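Local coordinates for protein proline dipeptidase (PDB 3OOO) that probably acts as a manganese-dependent dipeptidase of the M24B family, represented here by its N-terminal creatinase/prolidase domain alone, at residues A[19-24]-A[44-49]; A[49-54]-A[89-94]; A[98-103]-A[119-124]. All coordinates share one frame; numbering follows the deposited sequence.

Contact 1 (A[19-24]-A[44-49]); sequences LAVFSD and FLFVYE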
loop_
_atom_site.group_PDB
_atom_site.type_symbol
_atom_site.label_atom_id
_atom_site.label_comp_id
_atom_site.label_asym_id
_atom_site.label_seq_id
_atom_site.Cartn_x
_atom_site.Cartn_y
_atom_site.Cartn_z
ATOM N N LEU A 19 -14.759 2.140 -13.499
ATOM C CA LEU A 19 -14.334 0.921 -12.832
ATOM C C LEU A 19 -13.951 1.190 -11.383
ATOM O O LEU A 19 -13.350 2.217 -11.078
ATOM C CB LEU A 19 -13.122 0.339 -13.572
ATOM C CG LEU A 19 -12.445 -0.922 -13.021
ATOM C CD1 LEU A 19 -13.349 -2.139 -13.143
ATOM C CD2 LEU A 19 -11.129 -1.171 -13.739
ATOM N N ALA A 20 -14.309 0.256 -10.506
ATOM C CA ALA A 20 -13.782 0.203 -9.145
ATOM C C ALA A 20 -13.069 -1.127 -8.961
ATOM O O ALA A 20 -13.546 -2.174 -9.407
ATOM C CB ALA A 20 -14.891 0.349 -8.132
ATOM N N VAL A 21 -11.913 -1.075 -8.313
ATOM C CA VAL A 21 -11.114 -2.269 -8.077
ATOM C C VAL A 21 -10.978 -2.456 -6.576
ATOM O O VAL A 21 -10.383 -1.614 -5.894
ATOM C CB VAL A 21 -9.703 -2.139 -8.705
ATOM C CG1 VAL A 21 -8.885 -3.401 -8.459
ATOM C CG2 VAL A 21 -9.788 -1.853 -10.202
ATOM N N PHE A 22 -11.550 -3.537 -6.061
ATOM C CA PHE A 22 -11.469 -3.848 -4.631
ATOM C C PHE A 22 -10.395 -4.886 -4.367
ATOM O O PHE A 22 -10.228 -5.833 -5.142
ATOM C CB PHE A 22 -12.830 -4.309 -4.103
ATOM C CG PHE A 22 -13.893 -3.259 -4.220
ATOM C CD1 PHE A 22 -14.016 -2.278 -3.242
ATOM C CD2 PHE A 22 -14.740 -3.222 -5.324
ATOM C CE1 PHE A 22 -14.979 -1.286 -3.346
ATOM C CE2 PHE A 22 -15.715 -2.234 -5.439
ATOM C CZ PHE A 22 -15.836 -1.264 -4.448
ATOM N N SER A 23 -9.647 -4.687 -3.285
ATOM C CA SER A 23 -8.510 -5.556 -2.974
ATOM C C SER A 23 -8.464 -5.983 -1.509
ATOM O O SER A 23 -7.804 -6.961 -1.172
ATOM C CB SER A 23 -7.204 -4.853 -3.351
ATOM O OG SER A 23 -7.075 -3.610 -2.682
ATOM N N ASP A 24 -9.138 -5.235 -0.640
ATOM C CA ASP A 24 -9.125 -5.530 0.791
ATOM C C ASP A 24 -9.944 -6.803 1.039
ATOM O O ASP A 24 -11.125 -6.842 0.702
ATOM C CB ASP A 24 -9.704 -4.326 1.555
ATOM C CG ASP A 24 -9.564 -4.440 3.067
ATOM O OD1 ASP A 24 -9.632 -5.552 3.622
ATOM O OD2 ASP A 24 -9.406 -3.382 3.716
ATOM N N PHE A 44 -8.186 -9.341 -6.909
ATOM C CA PHE A 44 -8.903 -8.102 -7.195
ATOM C C PHE A 44 -10.324 -8.428 -7.592
ATOM O O PHE A 44 -10.568 -9.381 -8.343
ATOM C CB PHE A 44 -8.258 -7.329 -8.352
ATOM C CG PHE A 44 -6.841 -6.894 -8.091
ATOM C CD1 PHE A 44 -6.560 -5.879 -7.169
ATOM C CD2 PHE A 44 -5.791 -7.499 -8.767
ATOM C CE1 PHE A 44 -5.244 -5.482 -6.929
ATOM C CE2 PHE A 44 -4.474 -7.113 -8.532
ATOM C CZ PHE A 44 -4.198 -6.100 -7.612
ATOM N N LEU A 45 -11.254 -7.610 -7.114
ATOM C CA LEU A 45 -12.629 -7.655 -7.588
ATOM C C LEU A 45 -12.857 -6.439 -8.467
ATOM O O LEU A 45 -12.796 -5.304 -7.994
ATOM C CB LEU A 45 -13.602 -7.650 -6.408
ATOM C CG LEU A 45 -15.103 -7.629 -6.718
ATOM C CD1 LEU A 45 -15.546 -8.897 -7.439
ATOM C CD2 LEU A 45 -15.899 -7.444 -5.432
ATOM N N PHE A 46 -13.104 -6.693 -9.747
ATOM C CA PHE A 46 -13.298 -5.636 -10.729
ATOM C C PHE A 46 -14.780 -5.378 -10.913
ATOM O O PHE A 46 -15.515 -6.252 -11.363
ATOM C CB PHE A 46 -12.654 -6.012 -12.072
ATOM C CG PHE A 46 -11.165 -6.222 -11.993
ATOM C CD1 PHE A 46 -10.294 -5.133 -11.996
ATOM C CD2 PHE A 46 -10.630 -7.506 -11.914
ATOM C CE1 PHE A 46 -8.915 -5.322 -11.920
ATOM C CE2 PHE A 46 -9.249 -7.706 -11.839
ATOM C CZ PHE A 46 -8.390 -6.613 -11.843
ATOM N N VAL A 47 -15.205 -4.174 -10.541
ATOM C CA VAL A 47 -16.607 -3.777 -10.628
ATOM C C VAL A 47 -16.740 -2.726 -11.725
ATOM O O VAL A 47 -16.350 -1.571 -11.555
ATOM C CB VAL A 47 -17.131 -3.249 -9.273
ATOM C CG1 VAL A 47 -18.600 -2.811 -9.390
ATOM C CG2 VAL A 47 -16.968 -4.314 -8.192
ATOM N N TYR A 48 -17.256 -3.162 -12.873
ATOM C CA TYR A 48 -17.486 -2.286 -14.012
ATOM C C TYR A 48 -18.826 -1.592 -13.872
ATOM O O TYR A 48 -19.714 -2.081 -13.183
ATOM C CB TYR A 48 -17.488 -3.082 -15.311
ATOM C CG TYR A 48 -16.126 -3.479 -15.822
ATOM C CD1 TYR A 48 -15.339 -2.577 -16.537
ATOM C CD2 TYR A 48 -15.641 -4.772 -15.629
ATOM C CE1 TYR A 48 -14.085 -2.948 -17.031
ATOM C CE2 TYR A 48 -14.397 -5.150 -16.112
ATOM C CZ TYR A 48 -13.627 -4.239 -16.810
ATOM O OH TYR A 48 -12.396 -4.624 -17.291
ATOM N N GLU A 49 -18.957 -0.461 -14.557
ATOM C CA GLU A 49 -20.184 0.325 -14.571
ATOM C C GLU A 49 -21.314 -0.342 -15.361
ATOM O O GLU A 49 -22.482 -0.009 -15.158
ATOM C CB GLU A 49 -19.892 1.709 -15.176
ATOM C CG GLU A 49 -19.378 1.636 -16.625
ATOM C CD GLU A 49 -19.024 2.978 -17.249
ATOM O OE1 GLU A 49 -19.352 4.041 -16.673
ATOM O OE2 GLU A 49 -18.409 2.960 -18.339
#
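Strands 19-22 and 44-48 run antiparallel, their axes 4.7 Å apart at closest approach and their directions 162° apart. Two hydrogen-bonded pairs, A20 with V47 and F22 with L45, each exchange two backbone bonds; in each pair the bond accepted by the 19-22 strand is the shorter, V47 N to A20 O measuring 2.8 Å, and all four are close to straight, with N-H...O angles of at least 170°. L19 with Y48 and V21 with F46 form the non-hydrogen-bonded pairs. The strands' CA-H groups add to this ladder: V21 CA lies 3.5 Å from L45 O.

On the face carrying L19, V21, F46 and Y48, L19 sends CG anti to its backbone N (chi1 177°), which brings CD1 over the centre of the Y48 ring, 3.9 Å from the centroid and almost along the ring normal, a CH-pi contact. The same methyl also lies against the V47 carbonyl. V21 lies beside F46, pointing the same way, with CG2 3.8 Å from F46 CD1, while V21 CG1 crosses obliquely to F44 CD1. The Y48 hydroxyl is hydrogen-bonded to the S92 carbonyl.

These strands occupy the middle of the mixed sheet of the creatinase/prolidase N-terminal domain; 54-58 flanks 44-48, and 97-100 flanks 19-22. Helix 25-32 lies in the connection between the two.

On the other face, the F22 ring, its CG anti to the carbonyl carbon, turns an edge to V47: CE2 of F22 is 3.7 Å from CG2 of V47, which lies in the ring plane. Helices 3-14 and 25-32 pack on this side, I8 reaching both F22 and V47, and L12 touching A20. Past the strand, S23 N and D24 N both donate to E101 OE1, and D24 caps helix 25-32 by bonding through OD1 to V26 N.

Contact 2 (A[49-54]-A[89-94]); sequences EDRDPI and NLPSFS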
loop_
_atom_site.group_PDB
_atom_site.type_symbol
_atom_site.label_atom_id
_atom_site.label_comp_id
_atom_site.label_asym_id
_atom_site.label_seq_id
_atom_site.Cartn_x
_atom_site.Cartn_y
_atom_site.Cartn_z
ATOM N N GLU A 49 -18.957 -0.461 -14.557
ATOM C CA GLU A 49 -20.184 0.325 -14.571
ATOM C C GLU A 49 -21.314 -0.342 -15.361
ATOM O O GLU A 49 -22.482 -0.009 -15.158
ATOM C CB GLU A 49 -19.892 1.709 -15.176
ATOM C CG GLU A 49 -19.378 1.636 -16.625
ATOM C CD GLU A 49 -19.024 2.978 -17.249
ATOM O OE1 GLU A 49 -19.352 4.041 -16.673
ATOM O OE2 GLU A 49 -18.409 2.960 -18.339
ATOM N N ASP A 50 -20.973 -1.278 -16.249
ATOM C CA ASP A 50 -21.902 -1.728 -17.299
ATOM C C ASP A 50 -22.065 -3.242 -17.462
ATOM O O ASP A 50 -22.659 -3.704 -18.441
ATOM C CB ASP A 50 -21.477 -1.116 -18.645
ATOM C CG ASP A 50 -20.057 -1.500 -19.045
ATOM O OD1 ASP A 50 -19.375 -2.196 -18.259
ATOM O OD2 ASP A 50 -19.618 -1.097 -20.149
ATOM N N ARG A 51 -21.549 -4.017 -16.513
ATOM C CA ARG A 51 -21.624 -5.474 -16.594
ATOM C C ARG A 51 -21.423 -6.102 -15.219
ATOM O O ARG A 51 -21.135 -5.398 -14.249
ATOM C CB ARG A 51 -20.592 -6.006 -17.597
ATOM C CG ARG A 51 -19.137 -5.859 -17.145
ATOM C CD ARG A 51 -18.190 -5.949 -18.335
ATOM N NE ARG A 51 -18.162 -4.704 -19.104
ATOM C CZ ARG A 51 -17.807 -4.614 -20.385
ATOM N NH1 ARG A 51 -17.466 -5.701 -21.067
ATOM N NH2 ARG A 51 -17.807 -3.435 -20.992
ATOM N N ASP A 52 -21.570 -7.421 -15.138
ATOM C CA ASP A 52 -21.342 -8.127 -13.884
ATOM C C ASP A 52 -19.888 -7.999 -13.440
ATOM O O ASP A 52 -18.997 -7.858 -14.281
ATOM C CB ASP A 52 -21.718 -9.602 -14.010
ATOM C CG ASP A 52 -23.196 -9.837 -13.789
ATOM O OD1 ASP A 52 -23.649 -9.733 -12.627
ATOM O OD2 ASP A 52 -23.897 -10.121 -14.778
ATOM N N PRO A 53 -19.644 -8.033 -12.115
ATOM C CA PRO A 53 -18.274 -7.977 -11.605
ATOM C C PRO A 53 -17.447 -9.166 -12.070
ATOM O O PRO A 53 -17.999 -10.184 -12.493
ATOM C CB PRO A 53 -18.445 -8.062 -10.086
ATOM C CG PRO A 53 -19.848 -7.728 -9.817
ATOM C CD PRO A 53 -20.634 -8.102 -11.025
ATOM N N ILE A 54 -16.127 -9.027 -11.990
ATOM C CA ILE A 54 -15.209 -10.111 -12.308
ATOM C C ILE A 54 -14.205 -10.232 -11.173
ATOM O O ILE A 54 -13.592 -9.245 -10.776
ATOM C CB ILE A 54 -14.479 -9.863 -13.653
ATOM C CG1 ILE A 54 -15.504 -9.709 -14.781
ATOM C CG2 ILE A 54 -13.499 -11.006 -13.956
ATOM C CD1 ILE A 54 -14.919 -9.382 -16.127
ATOM N N ASN A 89 -7.348 -10.946 -20.072
ATOM C CA ASN A 89 -8.658 -11.523 -19.760
ATOM C C ASN A 89 -9.803 -10.570 -19.473
ATOM O O ASN A 89 -10.950 -10.886 -19.780
ATOM C CB ASN A 89 -8.528 -12.553 -18.645
ATOM C CG ASN A 89 -7.919 -13.838 -19.135
ATOM O OD1 ASN A 89 -8.622 -14.714 -19.634
ATOM N ND2 ASN A 89 -6.601 -13.955 -19.019
ATOM N N LEU A 90 -9.519 -9.413 -18.886
ATOM C CA LEU A 90 -10.579 -8.426 -18.683
ATOM C C LEU A 90 -11.123 -7.937 -20.028
ATOM O O LEU A 90 -10.373 -7.842 -21.000
ATOM C CB LEU A 90 -10.105 -7.262 -17.812
ATOM C CG LEU A 90 -9.847 -7.580 -16.335
ATOM C CD1 LEU A 90 -9.542 -6.280 -15.602
ATOM C CD2 LEU A 90 -11.004 -8.326 -15.661
ATOM N N PRO A 91 -12.439 -7.664 -20.093
ATOM C CA PRO A 91 -13.086 -7.329 -21.364
ATOM C C PRO A 91 -12.907 -5.886 -21.818
ATOM O O PRO A 91 -13.100 -5.598 -23.001
ATOM C CB PRO A 91 -14.562 -7.608 -21.076
ATOM C CG PRO A 91 -14.705 -7.328 -19.615
ATOM C CD PRO A 91 -13.424 -7.816 -19.004
ATOM N N SER A 92 -12.552 -4.986 -20.903
ATOM C CA SER A 92 -12.462 -3.561 -21.236
ATOM C C SER A 92 -11.383 -2.827 -20.452
ATOM O O SER A 92 -11.202 -3.060 -19.255
ATOM C CB SER A 92 -13.814 -2.866 -21.030
ATOM O OG SER A 92 -13.705 -1.473 -21.285
ATOM N N PHE A 93 -10.680 -1.935 -21.146
ATOM C CA PHE A 93 -9.647 -1.096 -20.538
ATOM C C PHE A 93 -9.802 0.371 -20.921
ATOM O O PHE A 93 -8.981 1.207 -20.535
ATOM C CB PHE A 93 -8.248 -1.601 -20.909
ATOM C CG PHE A 93 -8.029 -3.042 -20.580
ATOM C CD1 PHE A 93 -7.655 -3.426 -19.297
ATOM C CD2 PHE A 93 -8.226 -4.022 -21.544
ATOM C CE1 PHE A 93 -7.465 -4.766 -18.986
ATOM C CE2 PHE A 93 -8.040 -5.362 -21.244
ATOM C CZ PHE A 93 -7.660 -5.733 -19.961
ATOM N N SER A 94 -10.850 0.679 -21.682
ATOM C CA SER A 94 -11.168 2.061 -22.037
ATOM C C SER A 94 -11.606 2.823 -20.784
ATOM O O SER A 94 -12.800 3.005 -20.543
ATOM C CB SER A 94 -12.263 2.107 -23.109
ATOM O OG SER A 94 -11.899 1.365 -24.262
#
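The loop joining strands 44-48 and 54-58 meets the loop after helix 82-89 through a small interface of 206 Å², and neither segment offers the other a backbone ladder: the nearest CA pair, I54 and L90, is 8.1 Å apart.

Its compact end is apolar. I54 points toward the other loop and, with chi2 extended (177°), pushes CD1 tip to tip against the P91 ring, 3.6 Å from P91 CD. Its other branch, CG2, slides past L90 in the opposite direction and comes 4.0 Å from L90 CD2. I54 and L90 are both buried; F74 of strand 73-76 touches each of them, and L90 also leans on F46 and Y48.

The solvent side is more exposed and is carried by R51. The chain of this residue starts from the crowded chi1 position between backbone N and carbonyl carbon and bends at chi3 (78°), so that the guanidinium meets the pyrrolidine ring of P91 tip to tip, with NH1 3.5 Å from P91 CB. One guanidinium face lies more loosely over S92 CB, 4.0 Å from R51 NH2. D50 fixes the rotation of the group from within its own loop: R51 NE donates to D50 OD1 at 2.9 Å and R51 NH2 to D50 OD2 at 3.1 Å, a side-on, two-nitrogen salt bridge in which both oxygens are approached from above the carboxylate plane. The Y48 ring supplies a cation-pi partner.

The charge of R51 is thus answered by D50 and Y48, not by the facing loop, which offers the guanidinium nitrogens carbon surface from P91 and S92 CB; the two loops are therefore joined by shape and van der Waals contact, with the ion pair probably serving to hold the arginine in its pose.

Contact 3 (A[98-103]-A[119-124]); sequences VLAEFD and GHFENL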
loop_
_atom_site.group_PDB
_atom_site.type_symbol
_atom_site.label_atom_id
_atom_site.label_comp_id
_atom_site.label_asym_id
_atom_site.label_seq_id
_atom_site.Cartn_x
_atom_site.Cartn_y
_atom_site.Cartn_z
ATOM N N VAL A 98 -10.373 5.319 -12.333
ATOM C CA VAL A 98 -10.548 4.048 -11.636
ATOM C C VAL A 98 -10.546 4.310 -10.135
ATOM O O VAL A 98 -9.650 4.985 -9.615
ATOM C CB VAL A 98 -9.419 3.042 -11.983
ATOM C CG1 VAL A 98 -9.654 1.711 -11.279
ATOM C CG2 VAL A 98 -9.309 2.829 -13.491
ATOM N N LEU A 99 -11.557 3.793 -9.444
ATOM C CA LEU A 99 -11.589 3.854 -7.984
ATOM C C LEU A 99 -10.884 2.627 -7.417
ATOM O O LEU A 99 -11.080 1.519 -7.904
ATOM C CB LEU A 99 -13.029 3.939 -7.468
ATOM C CG LEU A 99 -13.927 5.071 -7.983
ATOM C CD1 LEU A 99 -15.278 5.012 -7.296
ATOM C CD2 LEU A 99 -13.297 6.438 -7.777
ATOM N N ALA A 100 -10.048 2.835 -6.404
ATOM C CA ALA A 100 -9.353 1.729 -5.743
ATOM C C ALA A 100 -9.282 1.969 -4.239
ATOM O O ALA A 100 -9.556 3.076 -3.779
ATOM C CB ALA A 100 -7.963 1.542 -6.334
ATOM N N GLU A 101 -8.927 0.934 -3.478
ATOM C CA GLU A 101 -8.873 1.034 -2.021
ATOM C C GLU A 101 -7.493 1.460 -1.547
ATOM O O GLU A 101 -6.665 0.628 -1.181
ATOM C CB GLU A 101 -9.268 -0.289 -1.369
ATOM C CG GLU A 101 -10.676 -0.732 -1.680
ATOM C CD GLU A 101 -11.069 -1.913 -0.840
ATOM O OE1 GLU A 101 -10.903 -3.056 -1.317
ATOM O OE2 GLU A 101 -11.517 -1.698 0.311
ATOM N N PHE A 102 -7.268 2.769 -1.540
ATOM C CA PHE A 102 -5.957 3.325 -1.215
ATOM C C PHE A 102 -5.483 3.004 0.208
ATOM O O PHE A 102 -4.281 2.970 0.454
ATOM C CB PHE A 102 -5.955 4.834 -1.474
ATOM C CG PHE A 102 -5.747 5.214 -2.925
ATOM C CD1 PHE A 102 -5.813 4.263 -3.948
ATOM C CD2 PHE A 102 -5.509 6.545 -3.270
ATOM C CE1 PHE A 102 -5.625 4.628 -5.285
ATOM C CE2 PHE A 102 -5.318 6.919 -4.601
ATOM C CZ PHE A 102 -5.376 5.963 -5.611
ATOM N N ASP A 103 -6.418 2.752 1.126
ATOM C CA ASP A 103 -6.073 2.378 2.510
ATOM C C ASP A 103 -5.591 0.932 2.662
ATOM O O ASP A 103 -5.068 0.556 3.722
ATOM C CB ASP A 103 -7.259 2.606 3.459
ATOM C CG ASP A 103 -7.575 4.077 3.678
ATOM O OD1 ASP A 103 -6.715 4.945 3.412
ATOM O OD2 ASP A 103 -8.703 4.363 4.140
ATOM N N GLY A 119 -5.372 5.142 -16.800
ATOM C CA GLY A 119 -6.352 6.099 -16.311
ATOM C C GLY A 119 -5.879 6.669 -14.995
ATOM O O GLY A 119 -4.867 6.225 -14.444
ATOM N N HIS A 120 -6.606 7.658 -14.492
ATOM C CA HIS A 120 -6.296 8.230 -13.194
ATOM C C HIS A 120 -6.944 7.395 -12.095
ATOM O O HIS A 120 -8.144 7.125 -12.129
ATOM C CB HIS A 120 -6.763 9.686 -13.114
ATOM C CG HIS A 120 -6.505 10.328 -11.785
ATOM N ND1 HIS A 120 -5.234 10.533 -11.290
ATOM C CD2 HIS A 120 -7.356 10.806 -10.846
ATOM C CE1 HIS A 120 -5.314 11.110 -10.104
ATOM N NE2 HIS A 120 -6.590 11.289 -9.813
ATOM N N PHE A 121 -6.134 6.983 -11.128
ATOM C CA PHE A 121 -6.635 6.258 -9.974
ATOM C C PHE A 121 -6.907 7.207 -8.826
ATOM O O PHE A 121 -6.105 8.103 -8.540
ATOM C CB PHE A 121 -5.619 5.215 -9.507
ATOM C CG PHE A 121 -5.572 3.977 -10.354
ATOM C CD1 PHE A 121 -6.122 2.784 -9.888
ATOM C CD2 PHE A 121 -4.958 3.991 -11.601
ATOM C CE1 PHE A 121 -6.072 1.628 -10.664
ATOM C CE2 PHE A 121 -4.906 2.842 -12.384
ATOM C CZ PHE A 121 -5.464 1.656 -11.911
ATOM N N GLU A 122 -8.039 7.006 -8.163
ATOM C CA GLU A 122 -8.300 7.690 -6.905
ATOM C C GLU A 122 -8.910 6.743 -5.880
ATOM O O GLU A 122 -9.382 5.649 -6.224
ATOM C CB GLU A 122 -9.154 8.948 -7.104
ATOM C CG GLU A 122 -10.535 8.727 -7.673
ATOM C CD GLU A 122 -11.277 10.037 -7.894
ATOM O OE1 GLU A 122 -10.723 10.934 -8.568
ATOM O OE2 GLU A 122 -12.414 10.169 -7.396
ATOM N N ASN A 123 -8.888 7.168 -4.621
ATOM C CA ASN A 123 -9.455 6.391 -3.531
ATOM C C ASN A 123 -10.965 6.270 -3.680
ATOM O O ASN A 123 -11.596 7.075 -4.379
ATOM C CB ASN A 123 -9.104 7.032 -2.184
ATOM C CG ASN A 123 -9.438 6.143 -1.001
ATOM O OD1 ASN A 123 -9.320 4.919 -1.066
ATOM N ND2 ASN A 123 -9.863 6.762 0.093
ATOM N N LEU A 124 -11.530 5.258 -3.026
ATOM C CA LEU A 124 -12.974 5.087 -2.960
ATOM C C LEU A 124 -13.635 6.391 -2.530
ATOM O O LEU A 124 -13.083 7.153 -1.728
ATOM C CB LEU A 124 -13.346 3.985 -1.969
ATOM C CG LEU A 124 -12.767 2.582 -2.154
ATOM C CD1 LEU A 124 -13.328 1.680 -1.058
ATOM C CD2 LEU A 124 -13.061 2.006 -3.534
HETATM O O HOH W 1 -9.335 2.724 0.864
HETATM O O HOH W 2 -10.604 4.982 2.354
#
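Strands 97-100 and 120-123 run parallel, joined by V98 N to H120 O (2.9 Å), E122 N to V98 O (3.0 Å) and A100 N to E122 O (2.9 Å), while the axes of the short segments 98-100 and 120-123 diverge by 37°. V98 lies beside F121, its CB over one ring face, offset toward the rim, in a CH-pi contact 4.0 Å from the centroid. On the opposite face L99 CD2 touches E122 CG at 3.6 Å.

Further along, N123, with CG anti to its backbone N (chi1 -169°), brings OD1 to F102 N at 3.0 Å; the donor stands above the amide carbonyl plane. F102 slides past N123 in the other direction, the ring and amide planes 19° apart, and lays one face on the E122-N123 peptide, N123 N being 3.5 Å above the ring plane. One water links N123 OD1 to D103 N, and another links N123 ND2 to D103 OD2.

F110 meets F102 edge-to-face, and T108 of the second subunit bonds D103 OD1. Helix 107-116 completes this beta-alpha-beta unit, its L113 and Q114 packing on F121; across the sheet, I128 of helix 126-129 touches L99, and strand 19-22 borders 97-100.

Overall arrangement
Contact 1 forms the buried centre of the sheet, its midpoint about 3 Å from the chain centre, whereas the midpoints of contacts 2 and 3 lie about 10 and 11 Å out. Contacts 1 and 3 are both strand pairings, antiparallel and parallel respectively, and are joined directly because strands 19-22 and 97-100 are neighbours: V21 N bonds L99 O. Contact 2 has loops in place of strands. It continues from contact 1 through the shared E49 and the F46 N to I54 O bond. Chemistry follows position: touching residues that are all buried in contact 1, a partly exposed arginine-proline surface in contact 2, and, in contact 3, bridging waters and a second-subunit partner at D103, in the loop following strand 97-100.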